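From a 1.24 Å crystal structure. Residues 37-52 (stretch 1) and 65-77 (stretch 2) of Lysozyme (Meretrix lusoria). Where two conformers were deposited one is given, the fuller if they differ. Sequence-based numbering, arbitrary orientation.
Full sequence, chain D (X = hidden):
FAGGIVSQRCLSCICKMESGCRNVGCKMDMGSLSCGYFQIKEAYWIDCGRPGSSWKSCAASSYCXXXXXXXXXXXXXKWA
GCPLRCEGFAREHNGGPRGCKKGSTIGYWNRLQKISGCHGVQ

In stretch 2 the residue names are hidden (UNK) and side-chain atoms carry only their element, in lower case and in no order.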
# COMPACT_ATOMS: atom_id res chain seq x y z
N TYR D 37 -17.65 0.45 -7.81
CA TYR D 37 -18.50 0.06 -6.68
C TYR D 37 -17.74 -0.17 -5.38
O TYR D 37 -18.22 0.19 -4.31
CB TYR D 37 -19.22 -1.25 -7.01
CG TYR D 37 -20.28 -1.14 -8.09
CD1 TYR D 37 -19.96 -1.37 -9.43
CD2 TYR D 37 -21.60 -0.85 -7.77
CE1 TYR D 37 -20.94 -1.29 -10.41
CE2 TYR D 37 -22.57 -0.77 -8.75
CZ TYR D 37 -22.23 -0.99 -10.07
OH TYR D 37 -23.19 -0.91 -11.04
N PHE D 38 -16.57 -0.81 -5.48
CA PHE D 38 -15.80 -1.21 -4.30
C PHE D 38 -14.52 -0.39 -4.14
O PHE D 38 -13.72 -0.66 -3.25
CB PHE D 38 -15.48 -2.71 -4.33
CG PHE D 38 -16.69 -3.58 -4.12
CD1 PHE D 38 -17.47 -3.98 -5.18
CD2 PHE D 38 -17.07 -3.94 -2.83
CE1 PHE D 38 -18.60 -4.78 -4.97
CE2 PHE D 38 -18.18 -4.72 -2.62
CZ PHE D 38 -18.96 -5.13 -3.68
N GLN D 39 -14.34 0.62 -4.99
CA GLN D 39 -13.16 1.50 -4.93
C GLN D 39 -11.86 0.68 -4.92
O GLN D 39 -11.03 0.77 -4.00
CB GLN D 39 -13.26 2.41 -3.71
CG GLN D 39 -14.35 3.47 -3.86
CD GLN D 39 -13.99 4.48 -4.93
OE1 GLN D 39 -13.15 5.36 -4.70
NE2 GLN D 39 -14.58 4.35 -6.10
N ILE D 40 -11.70 -0.09 -5.99
CA ILE D 40 -10.57 -0.99 -6.18
C ILE D 40 -9.47 -0.27 -6.94
O ILE D 40 -9.73 0.40 -7.95
CB ILE D 40 -11.04 -2.24 -6.99
CG1 ILE D 40 -11.89 -3.13 -6.09
CG2 ILE D 40 -9.85 -3.02 -7.55
CD1 ILE D 40 -12.63 -4.22 -6.84
N LYS D 41 -8.23 -0.40 -6.45
CA LYS D 41 -7.08 0.15 -7.14
C LYS D 41 -6.38 -0.94 -7.95
O LYS D 41 -6.68 -2.12 -7.81
CB LYS D 41 -6.11 0.79 -6.15
CG LYS D 41 -6.73 1.96 -5.41
CD LYS D 41 -5.78 2.67 -4.48
CE LYS D 41 -5.36 1.73 -3.35
NZ LYS D 41 -4.68 2.42 -2.24
N GLU D 42 -5.46 -0.53 -8.81
CA GLU D 42 -4.82 -1.44 -9.74
C GLU D 42 -4.10 -2.59 -9.02
O GLU D 42 -4.19 -3.74 -9.43
CB GLU D 42 -3.84 -0.68 -10.64
CG GLU D 42 -3.36 -1.51 -11.81
CD GLU D 42 -2.52 -0.72 -12.79
OE1 GLU D 42 -2.14 0.42 -12.46
OE2 GLU D 42 -2.26 -1.24 -13.89
N ALA D 43 -3.38 -2.27 -7.94
CA ALA D 43 -2.64 -3.29 -7.20
C ALA D 43 -3.58 -4.37 -6.67
O ALA D 43 -3.23 -5.56 -6.61
CB ALA D 43 -1.88 -2.67 -6.06
N TYR D 44 -4.76 -3.94 -6.23
CA TYR D 44 -5.76 -4.84 -5.69
C TYR D 44 -6.26 -5.77 -6.79
O TYR D 44 -6.31 -6.98 -6.60
CB TYR D 44 -6.89 -4.02 -5.09
CG TYR D 44 -7.93 -4.74 -4.26
CD1 TYR D 44 -8.88 -5.56 -4.85
CD2 TYR D 44 -8.05 -4.50 -2.90
CE1 TYR D 44 -9.86 -6.18 -4.10
CE2 TYR D 44 -9.04 -5.10 -2.14
CZ TYR D 44 -9.93 -5.95 -2.74
OH TYR D 44 -10.93 -6.53 -2.01
N TRP D 45 -6.56 -5.20 -7.95
CA TRP D 45 -7.04 -5.97 -9.09
C TRP D 45 -6.01 -6.99 -9.56
O TRP D 45 -6.36 -8.13 -9.88
CB TRP D 45 -7.43 -5.05 -10.25
CG TRP D 45 -7.97 -5.78 -11.42
CD1 TRP D 45 -9.20 -6.35 -11.53
CD2 TRP D 45 -7.29 -6.05 -12.65
NE1 TRP D 45 -9.34 -6.95 -12.76
CE2 TRP D 45 -8.18 -6.78 -13.47
CE3 TRP D 45 -6.02 -5.74 -13.15
CZ2 TRP D 45 -7.84 -7.20 -14.75
CZ3 TRP D 45 -5.69 -6.16 -14.42
CH2 TRP D 45 -6.59 -6.87 -15.21
N ILE D 46 -4.75 -6.59 -9.59
CA ILE D 46 -3.68 -7.50 -9.98
C ILE D 46 -3.65 -8.70 -9.03
O ILE D 46 -3.62 -9.85 -9.46
CB ILE D 46 -2.30 -6.78 -9.99
CG1 ILE D 46 -2.24 -5.80 -11.17
CG2 ILE D 46 -1.15 -7.78 -10.04
CD1 ILE D 46 -1.06 -4.84 -11.15
N ASP D 47 -3.72 -8.45 -7.73
CA ASP D 47 -3.60 -9.52 -6.75
C ASP D 47 -4.86 -10.37 -6.65
O ASP D 47 -4.78 -11.52 -6.20
CB ASP D 47 -3.28 -8.95 -5.37
CG ASP D 47 -1.85 -8.50 -5.23
OD1 ASP D 47 -1.03 -8.66 -6.17
OD2 ASP D 47 -1.53 -7.99 -4.14
N CYS D 48 -6.02 -9.85 -7.05
CA CYS D 48 -7.25 -10.64 -6.99
C CYS D 48 -7.41 -11.50 -8.23
O CYS D 48 -8.48 -12.06 -8.47
CB CYS D 48 -8.47 -9.74 -6.79
SG CYS D 48 -9.04 -8.88 -8.25
N GLY D 49 -6.35 -11.61 -9.03
CA GLY D 49 -6.31 -12.54 -10.14
C GLY D 49 -6.68 -11.95 -11.49
O GLY D 49 -6.91 -12.68 -12.45
N ARG D 50 -6.74 -10.63 -11.57
CA ARG D 50 -7.04 -9.93 -12.81
C ARG D 50 -8.32 -10.44 -13.48
O ARG D 50 -8.32 -10.74 -14.68
CB ARG D 50 -5.87 -10.05 -13.79
CG ARG D 50 -4.57 -9.48 -13.26
CD ARG D 50 -3.45 -9.65 -14.27
NE ARG D 50 -3.08 -8.37 -14.87
CZ ARG D 50 -1.93 -7.73 -14.67
NH1 ARG D 50 -0.98 -8.23 -13.88
NH2 ARG D 50 -1.71 -6.56 -15.28
N PRO D 51 -9.42 -10.53 -12.72
CA PRO D 51 -10.66 -10.95 -13.39
C PRO D 51 -11.14 -9.93 -14.41
O PRO D 51 -10.91 -8.72 -14.28
CB PRO D 51 -11.65 -11.08 -12.23
CG PRO D 51 -11.14 -10.16 -11.19
CD PRO D 51 -9.64 -10.18 -11.31
N GLY D 52 -11.82 -10.41 -15.44
CA GLY D 52 -12.28 -9.53 -16.48
C GLY D 52 -11.17 -9.15 -17.44
O GLY D 52 -10.08 -9.72 -17.42
N UNK D 65 -16.26 -6.75 -10.01
CA UNK D 65 -15.64 -6.08 -8.86
C UNK D 65 -15.80 -6.92 -7.60
O UNK D 65 -14.85 -7.10 -6.84
c UNK D 65 -16.20 -4.68 -8.66
N UNK D 66 -17.00 -7.45 -7.38
CA UNK D 66 -17.21 -8.28 -6.19
C UNK D 66 -16.48 -9.62 -6.28
O UNK D 66 -16.04 -10.14 -5.27
c UNK D 66 -18.71 -8.47 -5.89
o UNK D 66 -19.40 -9.18 -6.91
N UNK D 67 -16.33 -10.16 -7.49
CA UNK D 67 -15.51 -11.35 -7.69
C UNK D 67 -14.08 -11.04 -7.27
O UNK D 67 -13.41 -11.86 -6.64
c UNK D 67 -14.63 -13.02 -9.46
c UNK D 67 -14.65 -13.35 -10.94
c UNK D 67 -15.02 -14.23 -8.63
c UNK D 67 -15.52 -11.81 -9.15
N UNK D 68 -13.61 -9.86 -7.64
CA UNK D 68 -12.27 -9.44 -7.26
C UNK D 68 -12.14 -9.41 -5.74
O UNK D 68 -11.17 -9.93 -5.19
c UNK D 68 -11.98 -8.08 -7.88
s UNK D 68 -10.32 -7.45 -7.55
N UNK D 69 -13.12 -8.83 -5.05
CA UNK D 69 -13.12 -8.81 -3.60
C UNK D 69 -13.11 -10.23 -3.03
O UNK D 69 -12.32 -10.54 -2.14
c UNK D 69 -14.34 -8.09 -1.52
c UNK D 69 -14.28 -6.58 -3.50
c UNK D 69 -14.32 -8.03 -3.03
N UNK D 70 -13.96 -11.11 -3.57
CA UNK D 70 -13.97 -12.51 -3.14
C UNK D 70 -12.59 -13.16 -3.30
O UNK D 70 -12.12 -13.86 -2.40
o UNK D 70 -16.18 -13.86 -1.42
n UNK D 70 -18.27 -13.52 -2.13
c UNK D 70 -16.46 -12.94 -3.62
c UNK D 70 -16.96 -13.48 -2.29
c UNK D 70 -15.01 -13.31 -3.92
N UNK D 71 -11.97 -12.96 -4.46
CA UNK D 71 -10.64 -13.53 -4.72
C UNK D 71 -9.58 -12.93 -3.82
O UNK D 71 -8.68 -13.64 -3.39
c UNK D 71 -11.00 -14.13 -7.16
c UNK D 71 -10.20 -13.32 -6.17
n UNK D 71 -10.83 -13.82 -8.43
o UNK D 71 -11.73 -15.04 -6.80
N UNK D 72 -9.65 -11.63 -3.56
CA UNK D 72 -8.71 -10.96 -2.67
C UNK D 72 -8.78 -11.54 -1.26
O UNK D 72 -7.75 -11.83 -0.64
c UNK D 72 -6.75 -7.38 -0.39
c UNK D 72 -9.01 -9.47 -2.63
c UNK D 72 -5.84 -7.37 -2.59
c UNK D 72 -7.78 -8.20 -0.82
c UNK D 72 -5.77 -6.97 -1.28
c UNK D 72 -6.88 -8.18 -3.02
o UNK D 72 -4.74 -6.14 -0.87
c UNK D 72 -7.87 -8.62 -2.15
N UNK D 73 -10.00 -11.75 -0.75
CA UNK D 73 -10.16 -12.29 0.57
C UNK D 73 -9.71 -13.76 0.62
O UNK D 73 -9.10 -14.16 1.58
s UNK D 73 -10.91 -9.62 1.96
c UNK D 73 -11.33 -8.06 1.18
c UNK D 73 -11.62 -12.14 1.07
c UNK D 73 -12.10 -10.68 1.15
N UNK D 74 -10.01 -14.52 -0.43
CA UNK D 74 -9.54 -15.91 -0.52
C UNK D 74 -8.02 -15.98 -0.47
O UNK D 74 -7.45 -16.86 0.17
c UNK D 74 -9.83 -19.95 -3.63
n UNK D 74 -10.51 -20.48 -4.85
c UNK D 74 -10.06 -16.54 -1.81
c UNK D 74 -10.39 -18.58 -3.22
c UNK D 74 -9.67 -17.99 -2.01
N UNK D 75 -7.37 -15.04 -1.14
CA UNK D 75 -5.91 -15.01 -1.17
C UNK D 75 -5.31 -14.61 0.18
O UNK D 75 -4.34 -15.25 0.63
n UNK D 75 -0.04 -13.08 -4.80
n UNK D 75 -2.03 -13.20 -3.66
n UNK D 75 -2.03 -12.66 -5.88
c UNK D 75 -3.92 -13.90 -2.30
c UNK D 75 -1.36 -12.98 -4.78
c UNK D 75 -3.48 -13.17 -3.55
c UNK D 75 -5.43 -14.06 -2.26
N UNK D 76 -5.87 -13.58 0.82
CA UNK D 76 -5.18 -12.93 1.93
C UNK D 76 -5.77 -13.12 3.33
O UNK D 76 -5.03 -13.11 4.31
c UNK D 76 -4.07 -11.07 0.60
c UNK D 76 -3.54 -9.92 -1.45
c UNK D 76 -1.83 -11.04 -0.25
c UNK D 76 -4.47 -10.31 -0.50
c UNK D 76 -2.23 -10.30 -1.32
c UNK D 76 -5.05 -11.44 1.67
o UNK D 76 -1.24 -9.93 -2.21
c UNK D 76 -2.74 -11.44 0.70
N UNK D 77 -7.09 -13.21 3.46
CA UNK D 77 -7.70 -13.01 4.76
C UNK D 77 -7.30 -14.08 5.79
O UNK D 77 -6.87 -13.77 6.89
c UNK D 77 -9.21 -12.93 4.63

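Position 65 carries a single side-chain carbon, CB, which points toward stretch 1 and lies 3.8 Å from CD1 of Phe-38 and 4.0 Å from CD1 of Ile-40. This is Ala-65; a methyl group is small enough to touch both side chains while the helix backbone stays close.

Position 66 has one carbon and then one oxygen, and its CB touches CE1 of Phe-38 at 3.8 Å: Ser-66. Its hydroxyl bonds to a residue just outside the stretch, so a small polar residue can be buried here.

At position 67 four carbons fork at the second, and a terminal carbon lies 4.0 Å from CB of Pro-51. This is Leu-67, its branched end giving an apolar contact at a partly exposed site.

Position 68 shows one carbon and a sulfur. That sulfur lies 2.0 Å from SG of Cys-48, a covalent distance, and the residue must be Cys-68. The disulfide has a chi3 of -103°, and SG of Cys-68 also meets the edge of the Tyr-44 ring, 3.6 Å from its CD1.

Position 69 has one carbon carrying two more, one of them over a face of the Phe-38 ring, 3.9 Å from its CG: Val-69. The branched side chain offers its CG2 methyl for a CH-pi contact.

Position 70 has three carbons, the third bearing oxygen and nitrogen, and its CB points away from stretch 1: Gln-70. Its amide both donates and accepts, and bonds elsewhere in the structure pay for its burial.

Position 71 has two carbons, the second bearing oxygen and nitrogen; the nitrogen lies 2.9 Å from O of Cys-48. This is Asn-71, whose short amide donates to a carbonyl just beyond helix 42-47.

Position 72 has one carbon, then a ring of six carbons bearing an oxygen, stacked face to face on Tyr-44 with planes 5° from parallel: Tyr-72. A flat aromatic suits the place.

Position 73 is an unbranched chain of two carbons, sulfur and carbon, the last 3.6 Å from OH of Tyr-44: Met-73, long and flexible.

Position 74 has four carbons in a row ending in nitrogen, without contact to stretch 1: Lys-74, its charged end at home in solvent.

Position 75 has three carbons, a nitrogen, and a carbon carrying two more nitrogens, one 3.0 Å from O of Asp-47: Arg-75. The long chain carries its NH1 donor to the carbonyl at the helix end.

Position 76 has one carbon, then a ring of six carbons bearing an oxygen 2.8 Å from OD2 of Asp-47: Tyr-76. The phenol sets a donor hydroxyl beside the carboxylate.

Position 77 has one carbon, out of reach of stretch 1: Ala-77, a small methyl for a buried site.

The helix axes cross at 71°. Tyr-44 enters as a knob among Cys-68, Val-69, Tyr-72 and Met-73; the disulfide locks the packing. Phe-38 and Ile-40 extend the apolar contact, while Asn-71, Arg-75 and Tyr-76 hydrogen-bond around the end of helix 42-47.

Stretch 2, residues 65-77: ASLCVQNYMKRYA
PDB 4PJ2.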